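PDB 5WCK: FEZ-1 protein, which probably hydrolyses beta-lactam antibiotics as a zinc-dependent, monomeric subclass B3 metallo-beta-lactamase. Local coordinates for residues Ile66-His71 against Lys90-Asp95. The protein carries 2 engineered substitutions. Numbering follows the deposited sequence.
Sequences ILLISH and KYMVMD. With ZN (zinc ion), chain D.
Leu67 O is the best-held polar atom here, met by three groups: Met92 N gives it a hydrogen bond of 3.0 Å almost along the C=O axis, Tyr91 adds a CA-H...O contact, and the Tyr91 ring turns its edge to it. That edge brings Tyr91 CD1 to 3.5 Å from Leu67 O, which lies in the ring plane. Leu67 N completes the parallel ladder with a nearly straight 2.8 Å bond to Lys90 O, from above the carbonyl plane; the strand axes cross at 31°. Beyond Leu68 the direct ladder stops and a water bridges, accepting from Ile69 N at 2.9 Å and donating to Met92 O at 2.7 Å. Leu67 and Tyr91, both with CG anti to the backbone N, run side by side; Leu67 CD2 sits over the Tyr91 ring face in a CH-pi contact, 4.1 Å from the centroid, while Ile69 CG2 meets the ring's edge. The extended Met92 chain crosses Ile66 obliquely, CE 4.0 Å from Ile66 CD1. His71 opens the family's HxHxDH motif (His71, His73, Asp75, His76); its NE2 binds zinc at 2.1 Å alongside His73 and His149. Strand 64-68 lies between 35-39 and 90-94, strand 126-128 follows at the sheet's edge, and helix 95-103 packs on Ile69, Tyr91 and Val93.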
ATOM      1  N   ILE A  66     -11.082   8.202  -6.861  1.00  7.70           N
ATOM      2  CA  ILE A  66      -9.727   8.510  -6.377  1.00  7.41           C
ATOM      3  C   ILE A  66      -8.925   7.214  -6.425  1.00  7.57           C
ATOM      4  O   ILE A  66      -9.429   6.168  -5.999  1.00  6.98           O
ATOM      5  CB  ILE A  66      -9.729   9.092  -4.941  1.00  6.35           C
ATOM      6  CG1 ILE A  66     -10.514  10.410  -4.862  1.00  7.84           C
ATOM      7  CG2 ILE A  66      -8.311   9.292  -4.452  1.00  6.78           C
ATOM      8  CD1 ILE A  66     -10.631  10.978  -3.455  1.00  7.94           C
ATOM      9  N   LEU A  67      -7.697   7.316  -6.950  1.00  5.99           N
ATOM     10  CA  LEU A  67      -6.728   6.228  -6.978  1.00  6.01           C
ATOM     11  C   LEU A  67      -5.510   6.636  -6.156  1.00  6.46           C
ATOM     12  O   LEU A  67      -4.933   7.719  -6.375  1.00  6.24           O
ATOM     13  CB  LEU A  67      -6.307   5.956  -8.429  1.00  7.14           C
ATOM     14  CG  LEU A  67      -5.231   4.881  -8.620  1.00  8.18           C
ATOM     15  CD1 LEU A  67      -5.656   3.511  -8.108  1.00  9.12           C
ATOM     16  CD2 LEU A  67      -4.835   4.787 -10.081  1.00  8.82           C
ATOM     17  N   LEU A  68      -5.163   5.788  -5.173  1.00  6.06           N
ATOM     18  CA  LEU A  68      -3.984   5.929  -4.312  1.00  4.58           C
ATOM     19  C   LEU A  68      -3.127   4.677  -4.462  1.00  4.06           C
ATOM     20  O   LEU A  68      -3.608   3.655  -4.960  1.00  5.11           O
ATOM     21  CB  LEU A  68      -4.412   6.070  -2.846  1.00  5.98           C
ATOM     22  CG  LEU A  68      -5.497   7.087  -2.546  1.00  4.85           C
ATOM     23  CD1 LEU A  68      -5.916   6.993  -1.090  1.00  6.19           C
ATOM     24  CD2 LEU A  68      -5.042   8.492  -2.907  1.00  5.48           C
ATOM     25  N   ILE A  69      -1.875   4.790  -4.012  1.00  4.95           N
ATOM     26  CA  ILE A  69      -0.948   3.690  -3.974  1.00  6.09           C
ATOM     27  C   ILE A  69      -0.222   3.657  -2.629  1.00  4.91           C
ATOM     28  O   ILE A  69      -0.049   4.683  -1.943  1.00  6.53           O
ATOM     29  CB  ILE A  69       0.051   3.742  -5.138  1.00  5.28           C
ATOM     30  CG1 ILE A  69       0.853   5.043  -5.160  1.00  7.14           C
ATOM     31  CG2 ILE A  69      -0.664   3.464  -6.452  1.00  5.89           C
ATOM     32  CD1 ILE A  69       1.975   5.088  -6.188  1.00  8.37           C
ATOM     33  N   SER A  70       0.292   2.464  -2.296  1.00  4.54           N
ATOM     34  CA  SER A  70       1.181   2.300  -1.143  1.00  5.31           C
ATOM     35  C   SER A  70       2.562   2.908  -1.429  1.00  5.76           C
ATOM     36  O   SER A  70       3.138   3.575  -0.593  1.00  7.43           O
ATOM     37  CB  SER A  70       1.341   0.848  -0.780  1.00  5.16           C
ATOM     38  OG  SER A  70       0.128   0.330  -0.244  1.00  6.20           O
ATOM     39  N   HIS A  71       3.120   2.579  -2.591  1.00  4.90           N
ATOM     40  CA  HIS A  71       4.417   3.120  -2.970  1.00  4.99           C
ATOM     41  C   HIS A  71       4.649   2.895  -4.469  1.00  6.18           C
ATOM     42  O   HIS A  71       3.981   2.086  -5.088  1.00  6.40           O
ATOM     43  CB  HIS A  71       5.548   2.540  -2.103  1.00  5.03           C
ATOM     44  CG  HIS A  71       5.848   1.091  -2.272  1.00  6.12           C
ATOM     45  ND1 HIS A  71       5.388   0.113  -1.386  1.00  5.29           N
ATOM     46  CD2 HIS A  71       6.605   0.443  -3.180  1.00  6.54           C
ATOM     47  CE1 HIS A  71       5.872  -1.060  -1.750  1.00  7.94           C
ATOM     48  NE2 HIS A  71       6.630  -0.891  -2.840  1.00  6.90           N
ATOM     49  N   LYS A  90      -9.107  10.258 -10.028  1.00  8.92           N
ATOM     50  CA  LYS A  90      -7.997  11.202  -9.783  1.00  8.79           C
ATOM     51  C   LYS A  90      -6.881  10.458  -9.054  1.00  9.36           C
ATOM     52  O   LYS A  90      -7.145   9.901  -8.014  1.00  9.46           O
ATOM     53  CB  LYS A  90      -8.482  12.368  -8.939  1.00 10.57           C
ATOM     54  CG  LYS A  90      -9.547  13.150  -9.671  1.00 13.80           C
ATOM     55  CD  LYS A  90      -9.926  14.343  -8.920  1.00 30.74           C
ATOM     56  CE  LYS A  90     -10.944  14.049  -7.861  1.00 46.60           C
ATOM     57  NZ  LYS A  90     -11.909  15.166  -7.891  1.00 73.47           N
ATOM     58  N   TYR A  91      -5.677  10.567  -9.597  1.00  7.31           N
ATOM     59  CA  TYR A  91      -4.502   9.852  -9.060  1.00  8.38           C
ATOM     60  C   TYR A  91      -3.750  10.784  -8.108  1.00  7.87           C
ATOM     61  O   TYR A  91      -3.318  11.825  -8.512  1.00  9.07           O
ATOM     62  CB  TYR A  91      -3.607   9.499 -10.246  1.00  8.12           C
ATOM     63  CG  TYR A  91      -2.584   8.415 -10.030  1.00  9.14           C
ATOM     64  CD1 TYR A  91      -2.606   7.593  -8.927  1.00  8.98           C
ATOM     65  CD2 TYR A  91      -1.591   8.224 -10.960  1.00  7.66           C
ATOM     66  CE1 TYR A  91      -1.670   6.591  -8.763  1.00  7.69           C
ATOM     67  CE2 TYR A  91      -0.655   7.222 -10.816  1.00  9.08           C
ATOM     68  CZ  TYR A  91      -0.710   6.381  -9.728  1.00  7.37           C
ATOM     69  OH  TYR A  91       0.226   5.402  -9.623  1.00  7.92           O
ATOM     70  N   MET A  92      -3.556  10.332  -6.866  1.00  5.89           N
ATOM     71  CA  MET A  92      -2.912  11.158  -5.868  1.00  6.53           C
ATOM     72  C   MET A  92      -1.736  10.356  -5.299  1.00  7.89           C
ATOM     73  O   MET A  92      -1.895   9.187  -4.912  1.00  8.46           O
ATOM     74  CB  MET A  92      -3.885  11.553  -4.753  1.00  6.98           C
ATOM     75  CG  MET A  92      -5.200  12.100  -5.272  1.00  9.32           C
ATOM     76  SD  MET A  92      -6.205  12.754  -3.920  1.00  9.38           S
ATOM     77  CE  MET A  92      -7.634  13.272  -4.874  1.00 12.11           C
ATOM     78  N   VAL A  93      -0.574  10.998  -5.234  1.00  6.12           N
ATOM     79  CA  VAL A  93       0.711  10.338  -4.925  1.00  5.17           C
ATOM     80  C   VAL A  93       1.556  11.270  -4.042  1.00  7.10           C
ATOM     81  O   VAL A  93       1.660  12.473  -4.262  1.00  7.18           O
ATOM     82  CB  VAL A  93       1.478   9.932  -6.196  1.00  5.99           C
ATOM     83  CG1 VAL A  93       2.823   9.320  -5.859  1.00  7.28           C
ATOM     84  CG2 VAL A  93       0.692   8.997  -7.086  1.00  7.78           C
ATOM     85  N   MET A  94       2.185  10.680  -3.011  1.00  6.54           N
ATOM     86  CA  MET A  94       3.140  11.348  -2.135  1.00  5.34           C
ATOM     87  C   MET A  94       4.271  11.974  -2.978  1.00  6.14           C
ATOM     88  O   MET A  94       4.864  11.306  -3.812  1.00  7.34           O
ATOM     89  CB  MET A  94       3.737  10.327  -1.162  1.00  7.59           C
ATOM     90  CG  MET A  94       4.589  10.910  -0.038  1.00  7.57           C
ATOM     91  SD  MET A  94       3.749  12.016   1.138  1.00  8.49           S
ATOM     92  CE  MET A  94       2.752  10.809   2.013  1.00  8.47           C
ATOM     93  N   ASP A  95       4.548  13.251  -2.690  1.00  7.13           N
ATOM     94  CA  ASP A  95       5.523  14.116  -3.345  1.00  8.21           C
ATOM     95  C   ASP A  95       6.783  13.340  -3.743  1.00  8.50           C
ATOM     96  O   ASP A  95       7.178  13.344  -4.922  1.00  8.88           O
ATOM     97  CB  ASP A  95       5.816  15.313  -2.449  1.00  9.26           C
ATOM     98  CG  ASP A  95       6.673  16.404  -3.081  1.00 24.50           C
ATOM     99  OD1 ASP A  95       6.764  16.445  -4.332  1.00 28.32           O
ATOM    100  OD2 ASP A  95       7.198  17.238  -2.312  1.00 40.27           O
TER
HETATM  101 ZN    ZN D 302       8.212  -2.152  -3.351  1.00  8.50          ZN
HETATM  102  O   HOH W   1      -1.102   7.410  -3.045  1.00  5.69           O
HETATM  103  O   HOH W   2       7.322  -3.795  -3.971  1.00 18.67           O